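Local atomic coordinates of putative alkaline phosphatase (PDB entry 4F1V), a protein that binds phosphate with high affinity in the periplasm and probably hands it to an ABC transporter for import into the cell. Residues Gly6-Pro11 / Ala26-Val31; Gly61-Leu66 / Ser146-Leu151; Ala96-Lys101 / Arg204-Ser209; Val140-Ser145 / Gln192-Ala197; Glu150-Phe155 / Thr171-Ser176. All coordinates share one frame; numbering follows the deposited sequence.

Interaction 1: Gly6-Pro11 / Ala26-Val31. With PI (hydrogenphosphate ion), chain B.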
# COMPACT_ATOMS: atom_id res chain seq x y z
N GLY A 6 -8.95 -1.07 -10.31
CA GLY A 6 -9.16 -1.91 -9.13
C GLY A 6 -7.82 -2.42 -8.65
O GLY A 6 -6.78 -2.12 -9.21
N GLY A 7 -7.87 -3.23 -7.56
CA GLY A 7 -6.65 -3.78 -6.99
C GLY A 7 -6.64 -3.63 -5.49
O GLY A 7 -7.58 -4.03 -4.79
N ALA A 8 -5.54 -3.06 -4.96
CA ALA A 8 -5.31 -2.87 -3.54
C ALA A 8 -6.58 -2.48 -2.79
O ALA A 8 -7.26 -1.50 -3.15
CB ALA A 8 -4.27 -1.77 -3.36
N THR A 9 -6.84 -3.18 -1.68
CA THR A 9 -7.89 -2.80 -0.76
C THR A 9 -7.46 -1.73 0.26
O THR A 9 -8.31 -0.99 0.75
CB THR A 9 -8.53 -4.01 -0.02
OG1 THR A 9 -7.60 -4.56 0.96
CG2 THR A 9 -9.02 -5.05 -0.97
N LEU A 10 -6.16 -1.62 0.56
CA LEU A 10 -5.72 -0.68 1.60
C LEU A 10 -6.30 0.72 1.34
O LEU A 10 -6.79 1.34 2.32
CB LEU A 10 -4.20 -0.74 1.75
CG LEU A 10 -3.51 0.35 2.58
CD1 LEU A 10 -2.26 -0.17 3.24
CD2 LEU A 10 -3.18 1.60 1.73
N PRO A 11 -6.27 1.24 0.12
CA PRO A 11 -6.77 2.61 -0.19
C PRO A 11 -8.12 2.62 -0.92
O PRO A 11 -8.50 3.61 -1.50
CB PRO A 11 -5.70 3.19 -1.11
CG PRO A 11 -5.36 1.99 -1.97
CD PRO A 11 -5.51 0.76 -1.06
N ALA A 26 -15.04 4.23 -14.04
CA ALA A 26 -15.92 3.33 -13.28
C ALA A 26 -15.48 3.28 -11.81
O ALA A 26 -14.34 3.61 -11.46
CB ALA A 26 -15.84 1.94 -13.87
N GLN A 27 -16.38 2.89 -10.94
CA GLN A 27 -16.04 2.84 -9.52
C GLN A 27 -14.95 1.75 -9.34
O GLN A 27 -14.97 0.66 -9.87
CB GLN A 27 -17.28 2.56 -8.71
CG GLN A 27 -18.37 3.66 -8.71
CD GLN A 27 -17.76 5.03 -8.30
OE1 GLN A 27 -17.32 5.21 -7.13
NE2 GLN A 27 -17.78 6.00 -9.19
N TYR A 28 -13.99 2.10 -8.45
CA TYR A 28 -12.83 1.25 -8.15
C TYR A 28 -13.26 -0.05 -7.48
O TYR A 28 -14.15 -0.06 -6.61
CB TYR A 28 -11.92 2.03 -7.16
CG TYR A 28 -10.65 1.32 -6.77
CD1 TYR A 28 -9.53 1.40 -7.60
CD2 TYR A 28 -10.54 0.58 -5.58
CE1 TYR A 28 -8.33 0.79 -7.22
CE2 TYR A 28 -9.34 -0.03 -5.21
CZ TYR A 28 -8.24 0.11 -6.03
OH TYR A 28 -7.03 -0.44 -5.68
N ILE A 29 -12.63 -1.13 -7.87
CA ILE A 29 -12.95 -2.46 -7.36
C ILE A 29 -11.79 -3.03 -6.50
O ILE A 29 -10.69 -3.28 -7.03
CB ILE A 29 -13.28 -3.44 -8.52
CG1 ILE A 29 -14.47 -2.89 -9.35
CG2 ILE A 29 -13.51 -4.84 -8.02
CD1 ILE A 29 -14.66 -3.57 -10.69
N GLY A 30 -12.03 -3.20 -5.22
CA GLY A 30 -10.96 -3.66 -4.31
C GLY A 30 -10.92 -5.18 -4.27
O GLY A 30 -11.88 -5.85 -3.82
N VAL A 31 -9.80 -5.76 -4.72
CA VAL A 31 -9.57 -7.21 -4.82
C VAL A 31 -8.23 -7.64 -4.30
O VAL A 31 -7.96 -8.84 -4.33
CB VAL A 31 -9.80 -7.71 -6.27
CG1 VAL A 31 -11.27 -7.70 -6.65
CG2 VAL A 31 -8.95 -6.89 -7.28
P PI B . -3.95 -4.85 -0.35
O1 PI B . -3.11 -5.39 -1.52
O2 PI B . -5.41 -5.27 -0.48
O3 PI B . -3.35 -5.31 0.99
O4 PI B . -3.92 -3.30 -0.40
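G6 and G7 run parallel to I29 and G30, laced by two backbone bonds: G7 N gives its proton to I29 O at 2.9 Å, and V31 N donates to G7 O at 2.8 Å. A CA-H...O contact from G30 CA adds to the load on G7 O. The strands come so close that a side chain on G6 would run into I29 O, while the backbone angles of G7 would jam one against the preceding carbonyl.

The bare glycines let a ring lie against the strand. G6 CA sits 3.4 Å above one face of the Y28 ring, offset toward the rim, as a CH-pi contact. At the edge of that ring, in its plane, is A8 O, which accepts from Y28 OH at 2.8 Å; the donor is tilted 16° from the carbonyl plane. Face and edge contacts both help set how the phenol is turned.

Past G7 the chain turns to the phosphate. T9 grips ligand O2 twice, through its N at 2.8 Å and its OG1 at 2.7 Å, and L10 N donates to O4. The methyl T9 CG2 faces back onto G30 C at 3.8 Å. S33, following the second strand, also binds the ion. This is the beta-alpha-beta unit of strand 5-7, helix 12-15 and strand 29-30, with phosphate held beyond the carboxy end of its first strand, in one lobe of the Venus flytrap fold.

Interaction 2: Gly61-Leu66 / Ser146-Leu151. With PI (hydrogenphosphate ion), chain B.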
# COMPACT_ATOMS: atom_id res chain seq x y z
N GLY A 61 -4.69 -0.13 -8.71
CA GLY A 61 -4.06 0.27 -7.46
C GLY A 61 -3.26 -0.89 -6.89
O GLY A 61 -3.73 -2.01 -6.88
N SER A 62 -2.05 -0.62 -6.38
CA SER A 62 -1.24 -1.66 -5.77
C SER A 62 -0.33 -1.06 -4.70
O SER A 62 0.31 -0.04 -4.95
CB SER A 62 -0.37 -2.34 -6.83
OG SER A 62 0.31 -3.42 -6.23
N ASP A 63 -0.24 -1.70 -3.54
CA ASP A 63 0.79 -1.41 -2.55
C ASP A 63 1.93 -2.45 -2.59
O ASP A 63 2.82 -2.42 -1.72
CB ASP A 63 0.27 -1.10 -1.10
CG ASP A 63 -1.24 -1.36 -0.96
OD1 ASP A 63 -2.04 -0.43 -1.05
OD2 ASP A 63 -1.56 -2.57 -0.80
N SER A 64 1.90 -3.31 -3.59
CA SER A 64 3.00 -4.19 -3.94
C SER A 64 3.70 -3.67 -5.21
O SER A 64 3.04 -3.44 -6.24
CB SER A 64 2.49 -5.62 -4.23
OG SER A 64 3.47 -6.43 -4.80
N LYS A 65 5.01 -3.50 -5.18
CA LYS A 65 5.73 -3.09 -6.39
C LYS A 65 5.64 -4.16 -7.48
O LYS A 65 5.58 -5.36 -7.22
CB LYS A 65 7.19 -2.85 -6.09
CG LYS A 65 7.43 -1.51 -5.33
CD LYS A 65 8.85 -1.02 -5.31
CE LYS A 65 9.53 -0.58 -6.54
NZ LYS A 65 10.80 0.24 -6.13
N LEU A 66 5.68 -3.65 -8.72
CA LEU A 66 5.89 -4.55 -9.86
C LEU A 66 7.29 -5.22 -9.75
O LEU A 66 8.29 -4.53 -9.56
CB LEU A 66 5.75 -3.76 -11.15
CG LEU A 66 4.32 -3.35 -11.44
CD1 LEU A 66 4.29 -2.22 -12.45
CD2 LEU A 66 3.46 -4.50 -12.01
N SER A 146 -0.98 -9.60 -1.09
CA SER A 146 -1.38 -8.34 -0.52
C SER A 146 -0.22 -7.34 -0.45
O SER A 146 0.88 -7.66 0.01
CB SER A 146 -1.87 -8.62 0.93
OG SER A 146 -1.94 -7.49 1.76
N GLY A 147 -0.54 -6.12 -0.88
CA GLY A 147 0.40 -5.03 -0.72
C GLY A 147 0.55 -4.58 0.73
O GLY A 147 1.66 -4.11 1.11
N THR A 148 -0.48 -4.67 1.54
CA THR A 148 -0.35 -4.41 2.97
C THR A 148 0.69 -5.37 3.56
O THR A 148 1.59 -4.99 4.35
CB THR A 148 -1.65 -4.53 3.73
OG1 THR A 148 -2.69 -3.75 3.09
CG2 THR A 148 -1.50 -3.99 5.16
N THR A 149 0.60 -6.64 3.18
CA THR A 149 1.63 -7.62 3.60
C THR A 149 3.01 -7.17 3.13
O THR A 149 3.98 -7.29 3.92
CB THR A 149 1.33 -9.03 3.06
OG1 THR A 149 0.09 -9.45 3.65
CG2 THR A 149 2.46 -10.01 3.41
N GLU A 150 3.16 -6.73 1.88
CA GLU A 150 4.49 -6.31 1.42
C GLU A 150 5.00 -5.14 2.29
O GLU A 150 6.16 -5.14 2.74
CB GLU A 150 4.44 -5.96 -0.07
CG GLU A 150 5.85 -5.66 -0.62
CD GLU A 150 5.84 -5.50 -2.14
OE1 GLU A 150 5.52 -6.49 -2.84
OE2 GLU A 150 6.15 -4.36 -2.63
N LEU A 151 4.16 -4.12 2.52
CA LEU A 151 4.61 -2.97 3.31
C LEU A 151 5.03 -3.40 4.73
O LEU A 151 6.00 -2.89 5.30
CB LEU A 151 3.50 -1.91 3.40
CG LEU A 151 3.18 -1.18 2.10
CD1 LEU A 151 2.04 -0.22 2.34
CD2 LEU A 151 4.41 -0.47 1.55
P PI B . -3.95 -4.85 -0.35
O1 PI B . -3.11 -5.39 -1.52
O2 PI B . -5.41 -5.27 -0.48
O3 PI B . -3.35 -5.31 0.99
O4 PI B . -3.92 -3.30 -0.40
O HOH W 1 5.53 -2.20 -1.12
O HOH W 2 7.08 -6.45 -5.15
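D63 presses its carboxylate against the start of the 147-159 helix: OD2 lies 3.1 Å from G147 CA, and CB rests on L151 CD1. A side chain on G147 would collide with D63 OD2 and with S64 N, and glycine avoids both. The same OD2 comes to 2.5 Å from phosphate O4, while D63 OD1 is hydrogen-bonded to T294, which helps hold the carboxylate.

E150 reaches from the helix to the loop after D63. With CG anti to the backbone N (chi1 -174°) and an extended chain beyond it, its carboxylate arrives between two donors. S64 OG donates to OE1 at 2.8 Å from above the carboxylate plane, and K65 N donates to OE2 at 2.9 Å on the syn side. One water bridges K65 O and E150 OE1, so this buried acid holds the loop by several bonds.

G147 brings the helix end to the ligand. Its N donates to phosphate O1 at 2.7 Å, and T148 N, T148 OG1 and S146 OG all converge on O3. S146 is the N-cap as well, its OG accepting from T149 N at 3.0 Å. The amino end of the helix would probably stabilise the anion's charge. The loop that follows strand 59-62, a strand lying beside 5-7, thus meets helix 147-159, which comes next after strand 138-142 in the other lobe; helix 33-42 backs the loop through K37, bonded to S64 OG.

Interaction 3: Ala96-Lys101 / Arg204-Ser209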
# COMPACT_ATOMS: atom_id res chain seq x y z
N ALA A 96 -1.05 0.09 10.50
CA ALA A 96 -1.57 0.03 11.88
C ALA A 96 -1.60 -1.44 12.40
O ALA A 96 -1.62 -2.37 11.60
CB ALA A 96 -2.99 0.63 11.88
N ILE A 97 -1.66 -1.54 13.72
CA ILE A 97 -1.68 -2.82 14.42
C ILE A 97 -2.95 -2.86 15.31
O ILE A 97 -2.88 -2.70 16.54
CB ILE A 97 -0.40 -3.03 15.26
CG1 ILE A 97 0.88 -2.85 14.41
CG2 ILE A 97 -0.41 -4.44 15.89
CD1 ILE A 97 1.07 -3.77 13.24
N PRO A 98 -4.14 -3.04 14.68
CA PRO A 98 -5.36 -3.16 15.46
C PRO A 98 -5.42 -4.55 16.14
O PRO A 98 -4.90 -5.53 15.63
CB PRO A 98 -6.47 -2.96 14.44
CG PRO A 98 -5.85 -3.56 13.17
CD PRO A 98 -4.40 -3.16 13.24
N PHE A 99 -6.16 -4.58 17.27
CA PHE A 99 -6.32 -5.81 18.00
C PHE A 99 -7.67 -5.82 18.73
O PHE A 99 -8.25 -4.76 18.96
CB PHE A 99 -5.16 -6.04 19.00
CG PHE A 99 -5.06 -4.97 20.07
CD1 PHE A 99 -5.74 -5.07 21.27
CD2 PHE A 99 -4.30 -3.79 19.87
CE1 PHE A 99 -5.70 -4.08 22.23
CE2 PHE A 99 -4.27 -2.80 20.81
CZ PHE A 99 -4.97 -2.93 22.01
N ASN A 100 -8.12 -7.01 19.08
CA ASN A 100 -9.35 -7.23 19.81
C ASN A 100 -9.05 -7.90 21.15
O ASN A 100 -8.97 -9.12 21.25
CB ASN A 100 -10.28 -8.13 18.95
CG ASN A 100 -11.53 -8.48 19.68
OD1 ASN A 100 -11.99 -7.73 20.53
ND2 ASN A 100 -12.09 -9.65 19.39
N LYS A 101 -8.84 -7.07 22.18
CA LYS A 101 -8.52 -7.53 23.54
C LYS A 101 -8.84 -6.36 24.46
O LYS A 101 -8.12 -5.36 24.45
CB LYS A 101 -7.06 -8.01 23.67
CG LYS A 101 -6.75 -8.63 25.01
CD LYS A 101 -7.40 -9.96 25.23
CE LYS A 101 -6.93 -10.59 26.54
NZ LYS A 101 -7.55 -11.89 26.81
N ARG A 204 -7.23 -11.36 19.38
CA ARG A 204 -6.67 -11.34 18.02
C ARG A 204 -5.94 -10.07 17.74
O ARG A 204 -6.28 -8.99 18.27
CB ARG A 204 -7.79 -11.65 16.99
CG ARG A 204 -8.28 -13.08 17.10
CD ARG A 204 -9.35 -13.42 16.10
NE ARG A 204 -9.72 -14.84 16.29
CZ ARG A 204 -10.36 -15.55 15.37
NH1 ARG A 204 -10.85 -15.05 14.28
NH2 ARG A 204 -10.52 -16.83 15.62
N ILE A 205 -4.95 -10.13 16.86
CA ILE A 205 -4.13 -8.98 16.48
C ILE A 205 -3.77 -9.12 14.98
O ILE A 205 -3.64 -10.23 14.48
CB ILE A 205 -2.83 -8.90 17.37
CG1 ILE A 205 -2.08 -7.58 17.15
CG2 ILE A 205 -1.94 -10.12 17.20
CD1 ILE A 205 -1.15 -7.29 18.33
N THR A 206 -3.57 -8.00 14.30
CA THR A 206 -3.19 -8.04 12.87
C THR A 206 -2.43 -6.75 12.51
O THR A 206 -2.18 -5.90 13.36
CB THR A 206 -4.45 -8.26 12.00
OG1 THR A 206 -4.06 -8.62 10.67
CG2 THR A 206 -5.31 -7.04 11.92
N TYR A 207 -2.12 -6.68 11.20
CA TYR A 207 -1.54 -5.51 10.56
C TYR A 207 -2.55 -5.03 9.51
O TYR A 207 -3.27 -5.83 8.92
CB TYR A 207 -0.17 -5.85 9.91
CG TYR A 207 -0.24 -6.98 8.91
CD1 TYR A 207 -0.43 -6.72 7.56
CD2 TYR A 207 -0.21 -8.30 9.34
CE1 TYR A 207 -0.56 -7.76 6.64
CE2 TYR A 207 -0.33 -9.34 8.41
CZ TYR A 207 -0.49 -9.09 7.08
OH TYR A 207 -0.66 -10.12 6.19
N MET A 208 -2.62 -3.69 9.29
CA MET A 208 -3.81 -3.19 8.58
C MET A 208 -3.64 -1.78 8.03
O MET A 208 -3.01 -0.91 8.66
CB MET A 208 -4.99 -3.18 9.59
CG MET A 208 -6.36 -2.82 9.06
SD MET A 208 -6.93 -3.81 7.65
CE MET A 208 -6.82 -5.44 8.35
N SER A 209 -4.30 -1.55 6.90
CA SER A 209 -4.56 -0.20 6.42
C SER A 209 -5.01 0.72 7.55
O SER A 209 -5.91 0.33 8.32
CB SER A 209 -5.72 -0.25 5.38
OG SER A 209 -6.15 1.01 5.06
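P98 is the bump here, and the notch that receives it lies between T206 and M208. The proline ring wedges in with CG 3.7 Å from T206 CG2 and CD 3.7 Å from M208 CB, the side chains of P98 and M208 crossing at about a right angle. I97 fills in beside I205: I97 CG2 leans on I205 CG1 at 3.8 Å, and I97 CD1 brushes Y207 CB. F99 adds its CB, 3.9 Å from I205 CG1, while its first torsion (chi1 62°) carries CG off from the other segment. The F99 ring meets W125.

The backbones run antiparallel. A96 N donates to M208 O at 2.9 Å, T206 N to P98 O and N100 N to R204 O. Between these bonds the backbones approach closely, I97 CA making a CA-H...O contact of 3.3 Å with T206 O. F99 and I205 form the non-hydrogen-bonded pair.

The short, weakly bonded strand 99-100 is one of the two edge strands of the second lobe's sheet, and it comes soon after 85-94, an outermost strand of the first; the chain therefore crosses between sheets just before this pairing, consistent with the hinge crossover of a two-lobed binding protein.

Interaction 4: Val140-Ser145 / Gln192-Ala197. With PI (hydrogenphosphate ion), chain B.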
# COMPACT_ATOMS: atom_id res chain seq x y z
N VAL A 140 -3.99 -12.77 13.07
CA VAL A 140 -4.77 -12.81 11.83
C VAL A 140 -3.91 -12.19 10.71
O VAL A 140 -3.23 -11.19 10.93
CB VAL A 140 -6.11 -12.03 11.96
CG1 VAL A 140 -6.95 -12.20 10.69
CG2 VAL A 140 -6.89 -12.49 13.18
N TYR A 141 -3.90 -12.79 9.53
CA TYR A 141 -3.06 -12.37 8.42
C TYR A 141 -3.84 -12.52 7.12
O TYR A 141 -4.85 -13.19 7.03
CB TYR A 141 -1.72 -13.10 8.41
CG TYR A 141 -1.87 -14.56 8.05
CD1 TYR A 141 -1.71 -14.99 6.74
CD2 TYR A 141 -2.20 -15.50 9.01
CE1 TYR A 141 -1.86 -16.30 6.36
CE2 TYR A 141 -2.43 -16.82 8.65
CZ TYR A 141 -2.25 -17.25 7.34
OH TYR A 141 -2.43 -18.58 6.96
N ARG A 142 -3.29 -11.90 6.05
CA ARG A 142 -3.93 -11.94 4.73
C ARG A 142 -3.62 -13.23 4.00
O ARG A 142 -2.44 -13.57 3.79
CB ARG A 142 -3.49 -10.69 3.90
CG ARG A 142 -4.07 -9.39 4.42
CD ARG A 142 -5.54 -9.23 4.04
NE ARG A 142 -5.72 -9.05 2.59
CZ ARG A 142 -5.47 -7.90 1.97
NH1 ARG A 142 -5.19 -6.78 2.66
NH2 ARG A 142 -5.53 -7.86 0.64
N SER A 143 -4.66 -13.91 3.57
CA SER A 143 -4.51 -15.14 2.83
C SER A 143 -3.90 -15.03 1.45
O SER A 143 -3.26 -15.95 0.96
CB SER A 143 -5.92 -15.81 2.66
OG SER A 143 -6.75 -15.05 1.79
N GLU A 144 -4.13 -13.89 0.81
CA GLU A 144 -3.85 -13.69 -0.61
C GLU A 144 -2.65 -12.74 -0.77
O GLU A 144 -2.03 -12.29 0.16
CB GLU A 144 -5.10 -13.19 -1.36
CG GLU A 144 -5.47 -11.74 -1.31
CD GLU A 144 -6.07 -11.21 -0.01
OE1 GLU A 144 -5.69 -11.61 1.11
OE2 GLU A 144 -6.88 -10.22 -0.13
N SER A 145 -2.33 -12.46 -2.06
CA SER A 145 -1.20 -11.63 -2.41
C SER A 145 -1.60 -10.17 -2.15
O SER A 145 -2.42 -9.58 -2.85
CB SER A 145 -0.87 -11.85 -3.87
OG SER A 145 0.17 -10.99 -4.31
N GLN A 192 -11.06 -5.75 4.74
CA GLN A 192 -12.27 -5.89 5.50
C GLN A 192 -12.45 -7.29 6.04
O GLN A 192 -12.93 -7.50 7.17
CB GLN A 192 -13.46 -5.41 4.60
CG GLN A 192 -13.36 -3.93 4.19
CD GLN A 192 -14.24 -3.57 3.02
OE1 GLN A 192 -13.99 -3.96 1.84
NE2 GLN A 192 -15.37 -2.85 3.30
N GLY A 193 -12.12 -8.29 5.24
CA GLY A 193 -12.25 -9.70 5.70
C GLY A 193 -11.36 -9.93 6.94
O GLY A 193 -11.78 -10.64 7.88
N VAL A 194 -10.17 -9.36 6.96
CA VAL A 194 -9.30 -9.46 8.17
C VAL A 194 -9.98 -8.74 9.35
O VAL A 194 -9.96 -9.30 10.47
CB VAL A 194 -7.90 -8.94 7.87
CG1 VAL A 194 -7.19 -8.60 9.19
CG2 VAL A 194 -7.09 -9.97 7.07
N MET A 195 -10.49 -7.53 9.16
CA MET A 195 -11.14 -6.85 10.31
C MET A 195 -12.32 -7.64 10.83
O MET A 195 -12.57 -7.66 12.06
CB MET A 195 -11.49 -5.44 9.96
CG MET A 195 -10.31 -4.52 9.78
SD MET A 195 -9.16 -4.41 11.19
CE MET A 195 -10.17 -3.60 12.42
N THR A 196 -13.11 -8.27 9.94
CA THR A 196 -14.19 -9.13 10.38
C THR A 196 -13.70 -10.30 11.22
O THR A 196 -14.22 -10.62 12.29
CB THR A 196 -15.01 -9.61 9.14
OG1 THR A 196 -15.61 -8.45 8.56
CG2 THR A 196 -16.03 -10.68 9.49
N ALA A 197 -12.60 -10.92 10.75
CA ALA A 197 -12.02 -12.03 11.50
C ALA A 197 -11.43 -11.55 12.84
O ALA A 197 -11.50 -12.29 13.84
CB ALA A 197 -10.92 -12.73 10.65
P PI B . -3.95 -4.85 -0.35
O1 PI B . -3.11 -5.39 -1.52
O2 PI B . -5.41 -5.27 -0.48
O3 PI B . -3.35 -5.31 0.99
O4 PI B . -3.92 -3.30 -0.40
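The guanidinium of R142, whose aliphatic shaft leans on V194, carries its partners at the edge: phosphate O2 and the E144 carboxylate both lie near its plane. The setting is the alpha/beta fold of the second lobe, with helix 190-198 packed alongside strand 138-142; the axes of the short segments approach to 8.6 Å and run antiparallel at 167°.

R142 meets the ion through two nitrogens. NH2 donates to O2 at 2.8 Å in a fairly straight bond, and NH1 donates to O3 at 2.9 Å with a bent angle of 131°. The other side of the edge is taken by E144, which is gripped side-on: NE goes to OE1 at 3.0 Å and NH2 to OE2 at 2.8 Å, the latter from above the carboxylate plane. E144 OE2 is also bonded to G190 N, so the acid ties the arginine to the start of the helix. Bends at chi2 and chi3 fold the arginine chain back, and T148 and T149 pack against it. A leucine in place of R142 would probably take one donor from each of phosphate O2 and O3 and leave the E144 carboxylate without its positive mate.

Elsewhere the contact is mainly apolar. V194, modelled in two conformers, fits between R142 and V140: in the conformer given, CG2 sits 3.5 Å from R142 CD, the two side chains crossing at about a right angle. V140 and V194 slide past each other in opposite directions. V140 CG1 touches V194 CG1 at 3.9 Å and reaches A197 CB at 4.0 Å.

Interaction 5: Glu150-Phe155 / Thr171-Ser176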
# COMPACT_ATOMS: atom_id res chain seq x y z
N GLU A 150 3.16 -6.73 1.88
CA GLU A 150 4.49 -6.31 1.42
C GLU A 150 5.00 -5.14 2.29
O GLU A 150 6.16 -5.14 2.74
CB GLU A 150 4.44 -5.96 -0.07
CG GLU A 150 5.85 -5.66 -0.62
CD GLU A 150 5.84 -5.50 -2.14
OE1 GLU A 150 5.52 -6.49 -2.84
OE2 GLU A 150 6.15 -4.36 -2.63
N LEU A 151 4.16 -4.12 2.52
CA LEU A 151 4.61 -2.97 3.31
C LEU A 151 5.03 -3.40 4.73
O LEU A 151 6.00 -2.89 5.30
CB LEU A 151 3.50 -1.91 3.40
CG LEU A 151 3.18 -1.18 2.10
CD1 LEU A 151 2.04 -0.22 2.34
CD2 LEU A 151 4.41 -0.47 1.55
N PHE A 152 4.26 -4.30 5.32
CA PHE A 152 4.52 -4.76 6.71
C PHE A 152 5.78 -5.65 6.80
O PHE A 152 6.58 -5.48 7.70
CB PHE A 152 3.27 -5.49 7.21
CG PHE A 152 3.36 -5.94 8.67
CD1 PHE A 152 3.65 -5.06 9.70
CD2 PHE A 152 3.11 -7.26 8.99
CE1 PHE A 152 3.70 -5.44 11.02
CE2 PHE A 152 3.15 -7.67 10.33
CZ PHE A 152 3.42 -6.79 11.33
N THR A 153 5.89 -6.58 5.87
CA THR A 153 7.05 -7.47 5.89
C THR A 153 8.33 -6.75 5.52
O THR A 153 9.40 -7.16 5.98
CB THR A 153 6.84 -8.74 5.05
OG1 THR A 153 6.69 -8.41 3.64
CG2 THR A 153 5.71 -9.58 5.55
N ARG A 154 8.28 -5.63 4.78
CA ARG A 154 9.49 -4.79 4.66
C ARG A 154 9.99 -4.36 6.02
O ARG A 154 11.21 -4.33 6.30
CB ARG A 154 9.22 -3.57 3.76
CG ARG A 154 9.11 -3.96 2.26
CD ARG A 154 8.97 -2.71 1.37
NE ARG A 154 8.69 -2.99 0.00
CZ ARG A 154 9.52 -3.60 -0.86
NH1 ARG A 154 10.77 -3.81 -0.54
NH2 ARG A 154 9.05 -3.86 -2.10
N PHE A 155 9.06 -3.96 6.91
CA PHE A 155 9.44 -3.45 8.24
C PHE A 155 10.01 -4.61 9.08
O PHE A 155 11.07 -4.51 9.71
CB PHE A 155 8.23 -2.80 8.93
CG PHE A 155 8.59 -2.23 10.27
CD1 PHE A 155 9.24 -1.01 10.35
CD2 PHE A 155 8.30 -2.85 11.47
CE1 PHE A 155 9.58 -0.43 11.56
CE2 PHE A 155 8.64 -2.30 12.71
CZ PHE A 155 9.28 -1.09 12.74
N THR A 171 4.41 -10.72 -0.56
CA THR A 171 2.99 -10.38 -0.56
C THR A 171 2.13 -11.44 0.11
O THR A 171 0.95 -11.20 0.32
CB THR A 171 2.45 -10.13 -1.98
OG1 THR A 171 2.37 -11.35 -2.71
CG2 THR A 171 3.26 -9.08 -2.74
N THR A 172 2.71 -12.59 0.48
CA THR A 172 1.96 -13.69 1.11
C THR A 172 2.54 -13.95 2.50
O THR A 172 3.58 -14.61 2.67
CB THR A 172 2.01 -14.94 0.25
OG1 THR A 172 3.34 -15.32 -0.07
CG2 THR A 172 1.23 -14.73 -1.07
N PHE A 173 1.88 -13.39 3.53
CA PHE A 173 2.44 -13.47 4.90
C PHE A 173 2.66 -14.91 5.32
O PHE A 173 3.57 -15.16 6.09
CB PHE A 173 1.53 -12.70 5.90
CG PHE A 173 2.15 -12.68 7.30
CD1 PHE A 173 1.78 -13.56 8.31
CD2 PHE A 173 3.17 -11.79 7.59
CE1 PHE A 173 2.39 -13.56 9.53
CE2 PHE A 173 3.79 -11.79 8.84
CZ PHE A 173 3.43 -12.66 9.78
N GLY A 174 1.81 -15.83 4.84
CA GLY A 174 1.96 -17.23 5.21
C GLY A 174 3.29 -17.86 4.92
O GLY A 174 3.60 -18.88 5.50
N THR A 175 4.09 -17.19 4.07
CA THR A 175 5.47 -17.69 3.79
C THR A 175 6.52 -16.71 4.22
O THR A 175 7.72 -16.92 3.90
CB THR A 175 5.64 -18.13 2.31
OG1 THR A 175 5.34 -16.95 1.51
CG2 THR A 175 4.72 -19.26 2.00
N SER A 176 6.21 -15.61 4.90
CA SER A 176 7.22 -14.61 5.21
C SER A 176 8.29 -15.16 6.19
O SER A 176 9.51 -15.01 5.91
CB SER A 176 6.61 -13.33 5.80
OG SER A 176 7.59 -12.42 6.16
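T153 meets the 171-176 loop through its methyl: CG2 lies 3.5 Å from S176 OG and 3.9 Å from F173 CD2, approaching that ring at its edge, near its plane. A turn earlier on the helix, E150 and T171 lie side by side, pointing the same way, with E150 OE1 3.4 Å from the methyl T171 CG2. F152 CE2 and F173 CE2 come within 4.4 Å. F173 was modelled in two conformers, so its contacts hold for the one given. No hydrogen bond joins the two segments.

What positions these groups lies one shell out. T153 puts OG1 between its backbone N and carbonyl carbon (chi1 64°), where it bonds to T149 O of its own helix and to T170 N; the methyl is thereby turned to the loop. S176 OG is tied to A168 O, and T171 OG1 to S145 OG. In one conformer of R154, its NH2 makes a 3.0 Å salt bridge with E150 OE2, coming from above the carboxylate plane. An alanine in place of E150 would probably leave R154 without its charged mate and open a gap beside the T171 methyl. The F152 ring stacks with Y207 and meets F118 edge-to-face, which sets it in the core.

The loop is itself compact, with T175 N bonded to T172 O and S176 N to F173 O. The whole is a turn-rich loop folded back along helix 147-159, the helix whose amino end binds the phosphate, within the second lobe of the Venus flytrap fold.

Interactions 1, 2 and 4 all touch the phosphate, and their centres lie 12 to 15 Å apart around it. Interactions 1 and 2 adjoin in one sheet, where A8 N meets G61 O at 2.8 Å. Interaction 2 then crosses the cleft to the other lobe, and L10 O reaches S209 OG at 2.8 Å to tie interaction 1 to interaction 3. Interactions 3 and 4 share the second sheet, T206 OG1 standing 2.7 Å from V140 O. Interaction 5 shares E150 with interaction 2, their centres only 9 Å apart, and adjoins the turn before the ligand-binding helix end, S145 OG being 2.7 Å from T171 OG1. T149 OG1 and Y207 OH, at 2.7 Å, link interactions 2 and 3.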